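PDB 6DG4: Ulp1-like SUMO protease from Chaetomium thermophilum, which probably cleaves SUMO from its conjugates as a cysteine protease of the peptidase C48 family, seen here as its catalytic domain. Local coordinates for residues Asn116-Lys119 and Ala120-Leu123; Val142-Pro145 and Gly146-Thr149; Gly161-Arg164 and Val165-Lys168. One frame throughout, in Å; residues are numbered along the deposited sequence.

Contact 1. Residues Asn116-Lys119 and Ala120-Leu123; sequences NVRK and ANFL. With GOL (glycerol), chain E.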
ATOM      1  N   ASN A 116      -4.553 -14.717   1.699  1.00 11.95           N
ATOM      2  CA  ASN A 116      -3.726 -15.685   2.419  1.00 12.86           C
ATOM      3  C   ASN A 116      -3.514 -15.274   3.871  1.00 13.04           C
ATOM      4  O   ASN A 116      -2.437 -15.459   4.441  1.00 14.01           O
ATOM      5  CB  ASN A 116      -2.421 -15.954   1.681  1.00 14.53           C
ATOM      6  CG  ASN A 116      -2.661 -16.679   0.384  1.00 17.57           C
ATOM      7  OD1 ASN A 116      -3.253 -17.757   0.373  1.00 18.96           O
ATOM      8  ND2 ASN A 116      -2.253 -16.076  -0.720  1.00 20.43           N
ATOM      9  N   VAL A 117      -4.571 -14.747   4.477  1.00 12.19           N
ATOM     10  CA  VAL A 117      -4.594 -14.388   5.887  1.00 12.81           C
ATOM     11  C   VAL A 117      -5.467 -15.425   6.582  1.00 13.81           C
ATOM     12  O   VAL A 117      -6.701 -15.338   6.561  1.00 15.88           O
ATOM     13  CB  VAL A 117      -5.123 -12.967   6.098  1.00 12.94           C
ATOM     14  CG1 VAL A 117      -5.198 -12.634   7.568  1.00 15.19           C
ATOM     15  CG2 VAL A 117      -4.240 -11.961   5.368  1.00 13.10           C
ATOM     16  N   ARG A 118      -4.824 -16.415   7.196  1.00 12.58           N
ATOM     17  CA  ARG A 118      -5.509 -17.493   7.890  1.00 12.37           C
ATOM     18  C   ARG A 118      -4.961 -17.611   9.305  1.00 12.14           C
ATOM     19  O   ARG A 118      -3.863 -17.143   9.610  1.00 13.54           O
ATOM     20  CB  ARG A 118      -5.324 -18.824   7.151  1.00 15.40           C
ATOM     21  CG  ARG A 118      -5.998 -18.856   5.785  1.00 17.63           C
ATOM     22  CD  ARG A 118      -5.660 -20.136   5.046  1.00 18.13           C
ATOM     23  NE  ARG A 118      -6.404 -20.277   3.796  1.00 22.62           N
ATOM     24  CZ  ARG A 118      -6.028 -19.767   2.624  1.00 26.79           C
ATOM     25  NH1 ARG A 118      -4.908 -19.065   2.513  1.00 27.83           N
ATOM     26  NH2 ARG A 118      -6.785 -19.962   1.553  1.00 30.13           N
ATOM     27  N   LYS A 119      -5.746 -18.236  10.180  1.00 13.16           N
ATOM     28  CA  LYS A 119      -5.307 -18.407  11.561  1.00 12.67           C
ATOM     29  C   LYS A 119      -3.935 -19.066  11.630  1.00 13.46           C
ATOM     30  O   LYS A 119      -3.069 -18.637  12.401  1.00 14.03           O
ATOM     31  CB  LYS A 119      -6.339 -19.234  12.330  1.00 13.19           C
ATOM     32  CG  LYS A 119      -6.015 -19.442  13.813  1.00 12.39           C
ATOM     33  CD  LYS A 119      -7.121 -20.240  14.496  1.00 14.33           C
ATOM     34  CE  LYS A 119      -6.809 -20.468  15.963  1.00 14.46           C
ATOM     35  NZ  LYS A 119      -7.877 -21.258  16.626  1.00 17.75           N
ATOM     36  N   ALA A 120      -3.712 -20.113  10.833  1.00 14.36           N
ATOM     37  CA  ALA A 120      -2.487 -20.897  10.968  1.00 15.13           C
ATOM     38  C   ALA A 120      -1.230 -20.094  10.653  1.00 14.20           C
ATOM     39  O   ALA A 120      -0.180 -20.336  11.260  1.00 17.52           O
ATOM     40  CB  ALA A 120      -2.549 -22.135  10.072  1.00 16.69           C
ATOM     41  N   ASN A 121      -1.294 -19.158   9.709  1.00 12.19           N
ATOM     42  CA  ASN A 121      -0.106 -18.419   9.302  1.00 12.43           C
ATOM     43  C   ASN A 121      -0.120 -16.960   9.736  1.00 11.69           C
ATOM     44  O   ASN A 121       0.834 -16.234   9.442  1.00 12.51           O
ATOM     45  CB  ASN A 121       0.096 -18.503   7.782  1.00 12.99           C
ATOM     46  CG  ASN A 121      -0.919 -17.683   7.011  1.00 13.21           C
ATOM     47  OD1 ASN A 121      -2.120 -17.881   7.159  1.00 16.84           O
ATOM     48  ND2 ASN A 121      -0.440 -16.756   6.182  1.00 13.73           N
ATOM     49  N   PHE A 122      -1.162 -16.519  10.445  1.00 12.59           N
ATOM     50  CA  PHE A 122      -1.329 -15.098  10.736  1.00 10.54           C
ATOM     51  C   PHE A 122      -0.088 -14.489  11.383  1.00 11.39           C
ATOM     52  O   PHE A 122       0.419 -13.457  10.931  1.00 11.38           O
ATOM     53  CB  PHE A 122      -2.561 -14.889  11.619  1.00 11.31           C
ATOM     54  CG  PHE A 122      -2.915 -13.450  11.816  1.00 11.19           C
ATOM     55  CD1 PHE A 122      -3.638 -12.773  10.855  1.00 12.87           C
ATOM     56  CD2 PHE A 122      -2.520 -12.767  12.956  1.00 13.21           C
ATOM     57  CE1 PHE A 122      -3.963 -11.447  11.022  1.00 14.66           C
ATOM     58  CE2 PHE A 122      -2.844 -11.441  13.128  1.00 14.36           C
ATOM     59  CZ  PHE A 122      -3.565 -10.778  12.152  1.00 14.65           C
ATOM     60  N   LEU A 123       0.405 -15.100  12.460  1.00 11.33           N
ATOM     61  CA  LEU A 123       1.555 -14.543  13.165  1.00 11.78           C
ATOM     62  C   LEU A 123       2.851 -14.652  12.371  1.00 12.77           C
ATOM     63  O   LEU A 123       3.831 -13.994  12.734  1.00 15.35           O
ATOM     64  CB  LEU A 123       1.708 -15.201  14.540  1.00 11.51           C
ATOM     65  CG  LEU A 123       0.544 -14.984  15.504  1.00 13.07           C
ATOM     66  CD1 LEU A 123       0.810 -15.706  16.814  1.00 14.11           C
ATOM     67  CD2 LEU A 123       0.314 -13.510  15.763  1.00 13.91           C
TER
HETATM   68  C1  GOL E 304      -7.239 -21.741   9.720  1.00 51.70           C
HETATM   69  O1  GOL E 304      -5.849 -21.635   9.423  1.00 18.63           O
HETATM   70  C2  GOL E 304      -8.068 -20.789   8.761  1.00 30.22           C
HETATM   71  O2  GOL E 304      -8.928 -21.519   7.941  1.00 73.07           O
HETATM   72  C3  GOL E 304      -8.867 -19.783   9.661  1.00 56.82           C
HETATM   73  O3  GOL E 304      -8.380 -18.488   9.403  1.00 24.67           O
HETATM   74  O   HOH W   1      -2.737 -18.970   4.422  1.00 27.37           O
HETATM   75  O   HOH W   2      -0.719 -17.630  13.598  1.00 15.12           O
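Asn121 OD1 draws two donors: the backbone N of Arg118 at 3.1 Å, tilted somewhat from the carbonyl plane and in a rather bent bond, and water 1, whose bond to OD1 is weak. The other half of the same amide reaches farther back along the chain, where Asn121 ND2 donates to Asn116 O over 2.9 Å. That bond is nearly straight (N-H...O 167°) and lies in the amide plane. Holding both halves fixes the amide's rotation, and a chi1 of 72° makes this possible by swinging CG between the backbone N and carbonyl carbon, back over the turn. An alanine here would remove both grips, which would probably leave Asn116 O and Arg118 N without these mates and let the turn flex. A second polar group braces the same bend: Arg118 NH1 meets a lone pair of Asn116 OD1 at 3.0 Å, in plane with both flat groups, and also donates to water 1 at 2.9 Å. On the apolar side, Val117 CG1 comes against the edge of the Phe122 ring, 3.6 Å from CD1. A glycerol, probably from the crystallisation liquor, accepts from Lys119 N through O3 (2.8 Å) and from Ala120 N through O1 (3.0 Å). The whole bend follows helix 109-114, which Asn116 closes in a Schellman motif, and leads towards strand 127-134. Val117 rests on Leu112 of that helix, Phe122 packs against Val173, Val176 and Leu177 of helix 163-177, and the extended Lys119 forms salt bridges with Asp179 and Glu178 just beyond it.

Contact 2. Residues Val142-Pro145 and Gly146-Thr149; sequences VIRP and GRRT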
ATOM      1  N   VAL A 142      -2.251  -0.756   8.646  1.00 10.14           N
ATOM      2  CA  VAL A 142      -1.139  -1.696   8.612  1.00  9.43           C
ATOM      3  C   VAL A 142      -1.225  -2.546   9.867  1.00  9.55           C
ATOM      4  O   VAL A 142      -1.182  -2.019  10.984  1.00 11.89           O
ATOM      5  CB  VAL A 142       0.223  -0.983   8.539  1.00 10.39           C
ATOM      6  CG1 VAL A 142       1.361  -2.002   8.431  1.00 11.94           C
ATOM      7  CG2 VAL A 142       0.261  -0.020   7.366  1.00 11.69           C
ATOM      8  N   ILE A 143      -1.353  -3.848   9.691  1.00  9.26           N
ATOM      9  CA  ILE A 143      -1.246  -4.788  10.794  1.00  9.51           C
ATOM     10  C   ILE A 143       0.121  -5.446  10.685  1.00  9.30           C
ATOM     11  O   ILE A 143       0.539  -5.855   9.593  1.00  9.77           O
ATOM     12  CB  ILE A 143      -2.380  -5.825  10.759  1.00 10.10           C
ATOM     13  CG1 ILE A 143      -3.744  -5.128  10.821  1.00 10.68           C
ATOM     14  CG2 ILE A 143      -2.226  -6.811  11.911  1.00 10.37           C
ATOM     15  CD1 ILE A 143      -4.932  -6.059  10.572  1.00 11.56           C
ATOM     16  N   ARG A 144       0.832  -5.519  11.806  1.00  9.93           N
ATOM     17  CA  ARG A 144       2.165  -6.121  11.860  1.00  9.81           C
ATOM     18  C   ARG A 144       2.087  -7.279  12.844  1.00 10.63           C
ATOM     19  O   ARG A 144       2.327  -7.104  14.049  1.00 10.31           O
ATOM     20  CB  ARG A 144       3.210  -5.084  12.254  1.00 10.56           C
ATOM     21  CG  ARG A 144       3.254  -3.893  11.300  1.00 11.37           C
ATOM     22  CD  ARG A 144       4.207  -2.825  11.787  1.00 12.87           C
ATOM     23  NE  ARG A 144       5.552  -3.029  11.275  1.00 12.92           N
ATOM     24  CZ  ARG A 144       6.641  -2.444  11.757  1.00 13.30           C
ATOM     25  NH1 ARG A 144       6.564  -1.661  12.825  1.00 15.23           N
ATOM     26  NH2 ARG A 144       7.812  -2.664  11.170  1.00 16.18           N
ATOM     27  N   PRO A 145       1.726  -8.480  12.379  1.00  9.73           N
ATOM     28  CA  PRO A 145       1.439  -9.566  13.331  1.00  9.13           C
ATOM     29  C   PRO A 145       2.617  -9.984  14.191  1.00  9.69           C
ATOM     30  O   PRO A 145       2.417 -10.315  15.365  1.00 10.82           O
ATOM     31  CB  PRO A 145       0.950 -10.701  12.418  1.00  9.40           C
ATOM     32  CG  PRO A 145       0.335  -9.967  11.248  1.00  9.98           C
ATOM     33  CD  PRO A 145       1.300  -8.832  11.011  1.00 10.40           C
ATOM     34  N   GLY A 146       3.835 -10.005  13.649  1.00 10.80           N
ATOM     35  CA  GLY A 146       4.984 -10.365  14.463  1.00 11.89           C
ATOM     36  C   GLY A 146       5.225  -9.388  15.593  1.00 10.87           C
ATOM     37  O   GLY A 146       5.783  -9.755  16.633  1.00 11.75           O
ATOM     38  N   ARG A 147       4.821  -8.133  15.410  0.79 10.91           N
ATOM     39  CA  ARG A 147       4.953  -7.110  16.436  0.79 11.88           C
ATOM     40  C   ARG A 147       3.717  -6.984  17.306  0.79 10.79           C
ATOM     41  O   ARG A 147       3.756  -6.270  18.313  0.79 11.70           O
ATOM     42  CB  ARG A 147       5.260  -5.767  15.775  0.79 13.97           C
ATOM     43  CG  ARG A 147       6.585  -5.816  15.058  0.79 16.47           C
ATOM     44  CD  ARG A 147       7.005  -4.507  14.487  0.79 22.03           C
ATOM     45  NE  ARG A 147       8.101  -4.726  13.555  0.79 24.86           N
ATOM     46  CZ  ARG A 147       9.387  -4.739  13.886  0.79 26.42           C
ATOM     47  NH1 ARG A 147       9.776  -4.534  15.138  0.79 25.13           N
ATOM     48  NH2 ARG A 147      10.291  -4.953  12.944  0.79 27.34           N
ATOM     49  N   ARG A 148       2.636  -7.668  16.942  1.00 10.89           N
ATOM     50  CA  ARG A 148       1.364  -7.579  17.651  1.00 10.23           C
ATOM     51  C   ARG A 148       0.867  -6.134  17.681  1.00 10.39           C
ATOM     52  O   ARG A 148       0.413  -5.635  18.711  1.00 11.10           O
ATOM     53  CB  ARG A 148       1.431  -8.178  19.060  1.00 11.54           C
ATOM     54  CG  ARG A 148       2.095  -9.548  19.167  1.00 12.44           C
ATOM     55  CD  ARG A 148       1.317 -10.683  18.500  1.00 10.95           C
ATOM     56  NE  ARG A 148       1.866 -11.960  18.937  1.00 11.05           N
ATOM     57  CZ  ARG A 148       2.894 -12.585  18.373  1.00 10.63           C
ATOM     58  NH1 ARG A 148       3.488 -12.078  17.311  1.00 11.79           N
ATOM     59  NH2 ARG A 148       3.339 -13.721  18.892  1.00 12.05           N
ATOM     60  N   THR A 149       0.933  -5.460  16.533  1.00  9.87           N
ATOM     61  CA  THR A 149       0.448  -4.091  16.457  1.00  9.41           C
ATOM     62  C   THR A 149      -0.531  -3.902  15.309  1.00  9.08           C
ATOM     63  O   THR A 149      -0.483  -4.601  14.290  1.00  9.68           O
ATOM     64  CB  THR A 149       1.579  -3.053  16.317  1.00 10.08           C
ATOM     65  OG1 THR A 149       2.279  -3.241  15.080  1.00 11.18           O
ATOM     66  CG2 THR A 149       2.538  -3.159  17.487  1.00 11.34           C
TER
HETATM   67  O   HOH W   3       0.999  -1.849  13.082  1.00 10.63           O
HETATM   68  O   HOH W   4       4.741  -1.903  15.017  1.00 15.16           O
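Arg144 and Thr149 run their side chains side by side from one face of a tight hairpin, and the arginine can be traced outward atom by atom. Its CB lies 3.5 Å from Thr149 OG1, and CG and CD run on along the same oxygen, CD at 3.8 Å. A bend at chi3 (90°) then brings the guanidinium alongside the Arg147 chain. In the conformer of Arg147 described, its NE sits over one face of the Arg144 group, offset toward the rim and nearest NH2, with the planes 29° apart; as Arg147 has a second conformer, this approach of like charges is uncertain. At the tip, Arg144 NH1 donates to water 4 at 2.9 Å, which also bonds Thr149 OG1, and to the backbone O of Ser2. At the backbone the two are an antiparallel hydrogen-bonded pair, Arg144 N to Thr149 O (3.0 Å) and Thr149 N to Arg144 O (3.3 Å), while Arg148 also faces Arg144 to make a G1 beta bulge. The backbone of Arg148 has positive phi and psi, and its side chain doubles back to donate through NH1 to Pro145 O at 2.8 Å. Phe191 lies against Arg144. Three arginines in so short a turn gather positive charge; carbonyl, water and glycerol oxygens among their partners offer dipoles to the N-H groups without cancelling it, and the guanidinium groups are likely to stay protonated all the same.

Contact 3. Residues Gly161-Arg164 and Val165-Lys168; sequences GSER and VKAK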
ATOM      1  N   GLY A 161      -3.518   8.096  13.522  1.00 19.25           N
ATOM      2  CA  GLY A 161      -4.665   7.338  13.077  1.00 17.39           C
ATOM      3  C   GLY A 161      -5.937   7.547  13.889  1.00 16.34           C
ATOM      4  O   GLY A 161      -5.948   8.120  14.977  1.00 19.79           O
ATOM      5  N   SER A 162      -7.028   7.027  13.319  1.00 13.29           N
ATOM      6  CA  SER A 162      -8.359   7.097  13.907  1.00 14.40           C
ATOM      7  C   SER A 162      -8.567   5.983  14.925  1.00 13.77           C
ATOM      8  O   SER A 162      -8.285   4.814  14.646  1.00 12.85           O
ATOM      9  CB  SER A 162      -9.377   6.947  12.770  1.00 17.31           C
ATOM     10  OG  SER A 162     -10.626   6.460  13.211  1.00 19.02           O
ATOM     11  N   GLU A 163      -9.096   6.346  16.102  1.00 15.35           N
ATOM     12  CA  GLU A 163      -9.438   5.337  17.104  1.00 15.76           C
ATOM     13  C   GLU A 163     -10.479   4.359  16.571  1.00 14.72           C
ATOM     14  O   GLU A 163     -10.418   3.157  16.851  1.00 14.91           O
ATOM     15  CB  GLU A 163      -9.936   6.010  18.383  1.00 18.00           C
ATOM     16  CG  GLU A 163      -8.889   6.879  19.059  1.00 23.56           C
ATOM     17  CD  GLU A 163      -7.611   6.120  19.376  1.00 30.17           C
ATOM     18  OE1 GLU A 163      -7.703   5.004  19.939  1.00 32.49           O
ATOM     19  OE2 GLU A 163      -6.521   6.641  19.041  1.00 32.28           O
ATOM     20  N   ARG A 164     -11.431   4.851  15.779  1.00 14.52           N
ATOM     21  CA  ARG A 164     -12.439   3.976  15.190  1.00 13.99           C
ATOM     22  C   ARG A 164     -11.801   2.918  14.297  1.00 12.52           C
ATOM     23  O   ARG A 164     -12.162   1.736  14.357  1.00 13.67           O
ATOM     24  CB  ARG A 164     -13.435   4.827  14.410  1.00 16.80           C
ATOM     25  CG  ARG A 164     -14.332   4.064  13.487  1.00 19.67           C
ATOM     26  CD  ARG A 164     -15.310   5.008  12.820  1.00 22.37           C
ATOM     27  NE  ARG A 164     -15.813   4.439  11.581  1.00 26.46           N
ATOM     28  CZ  ARG A 164     -15.222   4.576  10.398  1.00 26.19           C
ATOM     29  NH1 ARG A 164     -15.767   4.014   9.331  1.00 29.01           N
ATOM     30  NH2 ARG A 164     -14.105   5.279  10.276  1.00 27.14           N
ATOM     31  N   VAL A 165     -10.859   3.320  13.445  1.00 12.19           N
ATOM     32  CA  VAL A 165     -10.194   2.353  12.579  1.00 11.16           C
ATOM     33  C   VAL A 165      -9.368   1.377  13.406  1.00 10.34           C
ATOM     34  O   VAL A 165      -9.401   0.163  13.176  1.00 10.66           O
ATOM     35  CB  VAL A 165      -9.340   3.067  11.520  1.00 11.09           C
ATOM     36  CG1 VAL A 165      -8.497   2.057  10.750  1.00 11.28           C
ATOM     37  CG2 VAL A 165     -10.234   3.840  10.569  1.00 12.89           C
ATOM     38  N   LYS A 166      -8.602   1.893  14.373  1.00 10.89           N
ATOM     39  CA  LYS A 166      -7.776   1.022  15.201  1.00 11.66           C
ATOM     40  C   LYS A 166      -8.611  -0.054  15.883  1.00 11.12           C
ATOM     41  O   LYS A 166      -8.210  -1.223  15.935  1.00 11.23           O
ATOM     42  CB  LYS A 166      -7.047   1.841  16.262  1.00 13.00           C
ATOM     43  CG  LYS A 166      -5.983   2.766  15.719  1.00 15.48           C
ATOM     44  CD  LYS A 166      -5.607   3.782  16.796  1.00 18.99           C
ATOM     45  CE  LYS A 166      -4.486   4.678  16.365  1.00 21.80           C
ATOM     46  NZ  LYS A 166      -4.198   5.694  17.412  1.00 20.54           N
ATOM     47  N   ALA A 167      -9.760   0.326  16.444  1.00 12.36           N
ATOM     48  CA  ALA A 167     -10.610  -0.656  17.106  1.00 12.59           C
ATOM     49  C   ALA A 167     -11.117  -1.708  16.125  1.00 12.13           C
ATOM     50  O   ALA A 167     -11.199  -2.895  16.465  1.00 12.84           O
ATOM     51  CB  ALA A 167     -11.777   0.049  17.792  1.00 13.76           C
ATOM     52  N   LYS A 168     -11.473  -1.292  14.905  1.00 11.73           N
ATOM     53  CA  LYS A 168     -11.932  -2.252  13.906  1.00 11.50           C
ATOM     54  C   LYS A 168     -10.816  -3.201  13.495  1.00 10.20           C
ATOM     55  O   LYS A 168     -11.060  -4.389  13.249  1.00 10.78           O
ATOM     56  CB  LYS A 168     -12.497  -1.512  12.697  1.00 11.98           C
ATOM     57  CG  LYS A 168     -13.853  -0.889  12.994  1.00 15.15           C
ATOM     58  CD  LYS A 168     -14.399  -0.118  11.819  1.00 18.58           C
ATOM     59  CE  LYS A 168     -15.704   0.563  12.190  1.00 23.08           C
ATOM     60  NZ  LYS A 168     -16.755  -0.414  12.569  1.00 26.68           N
TER
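A chi1 of 156° at Ser162 carries OG away from its own backbone N and round to the first turn of the helix, while a bend at chi2 of Glu163 (-56°) folds its carboxylate back toward Lys166. Ser162 is thereby the N-cap: OG accepts from Val165 N at 3.2 Å in a nearly straight bond (165°), giving an acceptor to an amide of the helix's first turn. Its CB and OG also lie against Val165 CG2, the latter at 3.7 Å. The backbone of the same residue starts the regular pattern, Ser162 O taking Lys166 N at 3.0 Å, and Ala167 N to Glu163 O follows at 2.9 Å. Lys166 runs extended back past the helix start, its CG brushing Ser162 O at 3.3 Å, until NZ forms a salt bridge with Glu163 OE2 over 3.0 Å, approaching from above the carboxylate plane. Asp190 is a second anionic partner of NZ and also accepts from Gly161 N. One turn on, Lys168 CE passes 4.0 Å from Arg164 CG, an aliphatic contact between like-charged chains; the Arg164 guanidinium finds its countercharge in Glu134. The cap opens helix 163-177, which links strand 149-153 to the parallel strand 187-188 in a beta-alpha-beta unit. His152 of the first strand accepts from Ser162 N through ND1, Val165 and Lys168 pack on Trp97 of helix 96-103, and Arg164 and Lys168 touch its Leu101.

Along the chain the three contacts come in series; none nests in or crosses another. Contact 1 rounds the bend between helix 109-114 and strand 127-134. Contact 2 closes the hairpin of strands 137-144 and 149-153, and contact 3 starts the helix that leads on to strand 187-188. Contacts 1 and 2 touch directly: Phe122 O lies 3.2 Å from Pro145 CB, and Leu123 CD2 packs 3.8 Å from Arg148 CZ, so the bend lies against the hairpin tip. Contact 3 touches neither, its nearest atoms lying about 7 Å from contact 2 and about 10 Å from contact 1, but its helix runs on to reach Phe122 of contact 1.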